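Local coordinates for putative OMPA family lipoprotein (Burkholderia pseudomallei, PDB 4B5C) that probably anchors the outer membrane to peptidoglycan as part of the Tol-Pal system, which is thought to support outer membrane invagination during cell division and outer membrane integrity, at residues T72-S78 with L111-K115. Sequence-based numbering, arbitrary orientation.
With ACT (acetate ion), chain D.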
ATOM      1  N   THR A  72       4.580  -6.433   6.474  1.00 25.75           N
ATOM      2  CA  THR A  72       5.853  -6.227   7.161  1.00 28.11           C
ATOM      3  C   THR A  72       6.779  -7.429   6.969  1.00 26.56           C
ATOM      4  O   THR A  72       6.343  -8.485   6.506  1.00 19.37           O
ATOM      5  CB  THR A  72       5.648  -6.005   8.668  1.00 24.16           C
ATOM      6  OG1 THR A  72       5.303  -7.246   9.296  1.00 21.80           O
ATOM      7  CG2 THR A  72       4.539  -4.991   8.917  1.00 28.08           C
ATOM      8  N   ASP A  73       8.054  -7.273   7.321  1.00 27.31           N
ATOM      9  CA  ASP A  73       8.974  -8.408   7.298  1.00 21.58           C
ATOM     10  C   ASP A  73       8.888  -9.177   8.614  1.00 24.77           C
ATOM     11  O   ASP A  73       8.271  -8.713   9.574  1.00 31.65           O
ATOM     12  CB  ASP A  73      10.412  -7.978   6.974  1.00 22.91           C
ATOM     13  CG  ASP A  73      11.033  -7.112   8.057  1.00 28.52           C
ATOM     14  OD1 ASP A  73      10.945  -7.474   9.250  1.00 29.08           O
ATOM     15  OD2 ASP A  73      11.636  -6.075   7.706  1.00 21.36           O
ATOM     16  N   GLU A  74       9.507 -10.351   8.649  1.00 21.52           N
ATOM     17  CA  GLU A  74       9.322 -11.301   9.745  1.00 25.55           C
ATOM     18  C   GLU A  74       9.810 -10.820  11.112  1.00 25.08           C
ATOM     19  O   GLU A  74       9.415 -11.368  12.142  1.00 28.84           O
ATOM     20  CB  GLU A  74       9.991 -12.632   9.400  1.00 25.45           C
ATOM     21  CG  GLU A  74      11.474 -12.515   9.081  1.00 33.86           C
ATOM     22  CD  GLU A  74      12.038 -13.795   8.492  1.00 37.84           C
ATOM     23  OE1 GLU A  74      11.376 -14.849   8.613  1.00 35.55           O
ATOM     24  OE2 GLU A  74      13.136 -13.745   7.898  1.00 37.88           O
ATOM     25  N   ARG A  75      10.665  -9.805  11.125  1.00 22.44           N
ATOM     26  CA  ARG A  75      11.249  -9.334  12.380  1.00 31.82           C
ATOM     27  C   ARG A  75      10.221  -8.685  13.309  1.00 29.29           C
ATOM     28  O   ARG A  75       9.472  -7.795  12.905  1.00 27.99           O
ATOM     29  CB  ARG A  75      12.418  -8.387  12.107  1.00 30.02           C
ATOM     30  CG  ARG A  75      13.637  -9.089  11.525  1.00 28.31           C
ATOM     31  CD  ARG A  75      14.686  -8.095  11.059  1.00 32.10           C
ATOM     32  NE  ARG A  75      14.235  -7.330   9.902  1.00 31.49           N
ATOM     33  CZ  ARG A  75      15.002  -6.479   9.229  1.00 32.15           C
ATOM     34  NH1 ARG A  75      16.261  -6.286   9.599  1.00 39.67           N
ATOM     35  NH2 ARG A  75      14.513  -5.823   8.187  1.00 32.38           N
ATOM     36  N   GLY A  76      10.197  -9.142  14.558  1.00 29.11           N
ATOM     37  CA  GLY A  76       9.256  -8.647  15.549  1.00 22.69           C
ATOM     38  C   GLY A  76       8.081  -9.588  15.742  1.00 33.09           C
ATOM     39  O   GLY A  76       7.877 -10.507  14.946  1.00 26.05           O
ATOM     40  N   THR A  77       7.303  -9.357  16.796  1.00 30.36           N
ATOM     41  CA  THR A  77       6.156 -10.205  17.099  1.00 26.47           C
ATOM     42  C   THR A  77       5.051 -10.014  16.067  1.00 28.87           C
ATOM     43  O   THR A  77       5.070  -9.053  15.298  1.00 33.27           O
ATOM     44  CB  THR A  77       5.589  -9.911  18.505  1.00 34.08           C
ATOM     45  OG1 THR A  77       5.083  -8.572  18.554  1.00 32.20           O
ATOM     46  CG2 THR A  77       6.670 -10.079  19.565  1.00 35.01           C
ATOM     47  N   SER A  78       4.092 -10.935  16.049  1.00 23.43           N
ATOM     48  CA  SER A  78       2.941 -10.810  15.160  1.00 33.52           C
ATOM     49  C   SER A  78       2.097  -9.598  15.537  1.00 31.73           C
ATOM     50  O   SER A  78       1.747  -8.781  14.685  1.00 30.78           O
ATOM     51  CB  SER A  78       2.090 -12.080  15.197  1.00 36.27           C
ATOM     52  OG  SER A  78       2.811 -13.186  14.672  1.00 50.15           O
ATOM     53  N   LEU A 111      -2.037  -7.010   7.044  1.00 26.20           N
ATOM     54  CA  LEU A 111      -1.805  -8.450   7.016  1.00 28.73           C
ATOM     55  C   LEU A 111      -0.607  -8.791   7.895  1.00 32.68           C
ATOM     56  O   LEU A 111      -0.269  -9.961   8.082  1.00 33.11           O
ATOM     57  CB  LEU A 111      -1.559  -8.937   5.585  1.00 24.90           C
ATOM     58  CG  LEU A 111      -2.621  -8.565   4.548  1.00 36.43           C
ATOM     59  CD1 LEU A 111      -2.231  -9.070   3.165  1.00 30.31           C
ATOM     60  CD2 LEU A 111      -3.989  -9.096   4.955  1.00 41.09           C
ATOM     61  N   GLY A 112       0.030  -7.755   8.435  1.00 25.60           N
ATOM     62  CA  GLY A 112       1.206  -7.929   9.263  1.00 24.46           C
ATOM     63  C   GLY A 112       2.289  -8.702   8.536  1.00 29.70           C
ATOM     64  O   GLY A 112       2.630  -8.387   7.395  1.00 23.72           O
ATOM     65  N   LYS A 113       2.834  -9.718   9.196  1.00 24.88           N
ATOM     66  CA  LYS A 113       3.852 -10.561   8.587  1.00 27.38           C
ATOM     67  C   LYS A 113       3.287 -11.941   8.268  1.00 31.35           C
ATOM     68  O   LYS A 113       4.023 -12.928   8.211  1.00 33.00           O
ATOM     69  CB  LYS A 113       5.062 -10.690   9.511  1.00 28.72           C
ATOM     70  CG  LYS A 113       4.775 -11.422  10.806  1.00 28.23           C
ATOM     71  CD  LYS A 113       6.047 -11.653  11.595  1.00 29.41           C
ATOM     72  CE  LYS A 113       5.777 -12.472  12.841  1.00 27.47           C
ATOM     73  NZ  LYS A 113       7.036 -12.741  13.581  1.00 38.95           N
ATOM     74  N   GLU A 114       1.974 -11.996   8.059  1.00 27.12           N
ATOM     75  CA  GLU A 114       1.274 -13.248   7.793  1.00 25.95           C
ATOM     76  C   GLU A 114       1.489 -13.721   6.361  1.00 19.24           C
ATOM     77  O   GLU A 114       1.600 -14.918   6.106  1.00 29.75           O
ATOM     78  CB  GLU A 114      -0.229 -13.085   8.051  1.00 31.61           C
ATOM     79  CG  GLU A 114      -0.582 -12.550   9.434  1.00 45.38           C
ATOM     80  CD  GLU A 114      -2.057 -12.200   9.573  1.00 62.25           C
ATOM     81  OE1 GLU A 114      -2.816 -12.418   8.604  1.00 49.89           O
ATOM     82  OE2 GLU A 114      -2.459 -11.705  10.648  1.00 62.75           O
ATOM     83  N   LYS A 115       1.540 -12.776   5.427  1.00 28.63           N
ATOM     84  CA  LYS A 115       1.624 -13.107   4.009  1.00 24.42           C
ATOM     85  C   LYS A 115       2.878 -12.532   3.356  1.00 25.11           C
ATOM     86  O   LYS A 115       2.801 -11.547   2.617  1.00 25.09           O
ATOM     87  CB  LYS A 115       0.381 -12.606   3.266  1.00 28.90           C
ATOM     88  CG  LYS A 115      -0.929 -13.216   3.742  1.00 38.25           C
ATOM     89  CD  LYS A 115      -2.105 -12.687   2.929  1.00 60.77           C
ATOM     90  CE  LYS A 115      -3.420 -13.323   3.360  1.00 73.82           C
ATOM     91  NZ  LYS A 115      -4.573 -12.814   2.557  1.00 65.58           N
TER
HETATM   92  C   ACT D1171       9.193  -4.210   9.340  0.50 25.29           C
HETATM   93  O   ACT D1171       9.731  -3.116   9.060  0.50 19.52           O
HETATM   94  OXT ACT D1171       8.450  -4.699   8.461  0.50 19.51           O
HETATM   95  CH3 ACT D1171       9.427  -4.895  10.654  0.50 30.71           C
HETATM   96  O   HOH W   1       4.692  -9.882   4.470  1.00 24.26           O
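K113 has CG between its backbone N and carbonyl carbon (chi1 66°), and beyond CG the chain is extended. This carries NZ along the loop 72-78 to two backbone carbonyls. K113 NZ donates to G76 O at 2.7 Å, nearly in line with the C=O bond. K113 NZ also donates to E74 O at 3.1 Å, tilted 19° from that carbonyl plane. One ammonium group thus clamps two carbonyls, two residues apart, on the irregular loop. The aliphatic part packs too: K113 CD lies 3.4 Å from E74 O, and K113 CE lies 3.6 Å from S78 OG. Nearer the backbone, T72 OG1 sits 3.5 Å from K113 CB. T72 N donates to G112 O at 2.9 Å, from above the carbonyl plane. G112 and K113 are the central residues of a type II' turn, closed by the hydrogen bond from E114 N to L111 O.

On the loop, D73 OD1 accepts from R75 N in an Asx turn, and D73 OD2 forms salt bridges with R75 and R130. D73 N holds an acetate, probably from the crystallisation liquor, at OXT (2.8 Å). R88 and D39 N also bind this ion, consistent with the peptidoglycan-binding pocket of OmpA-like domains. The contact joins the loop between strand 66-71 and helix 78-98 to the end of the parallel neighbouring strand 106-112, with T72 and K113 both touching helix residue N81.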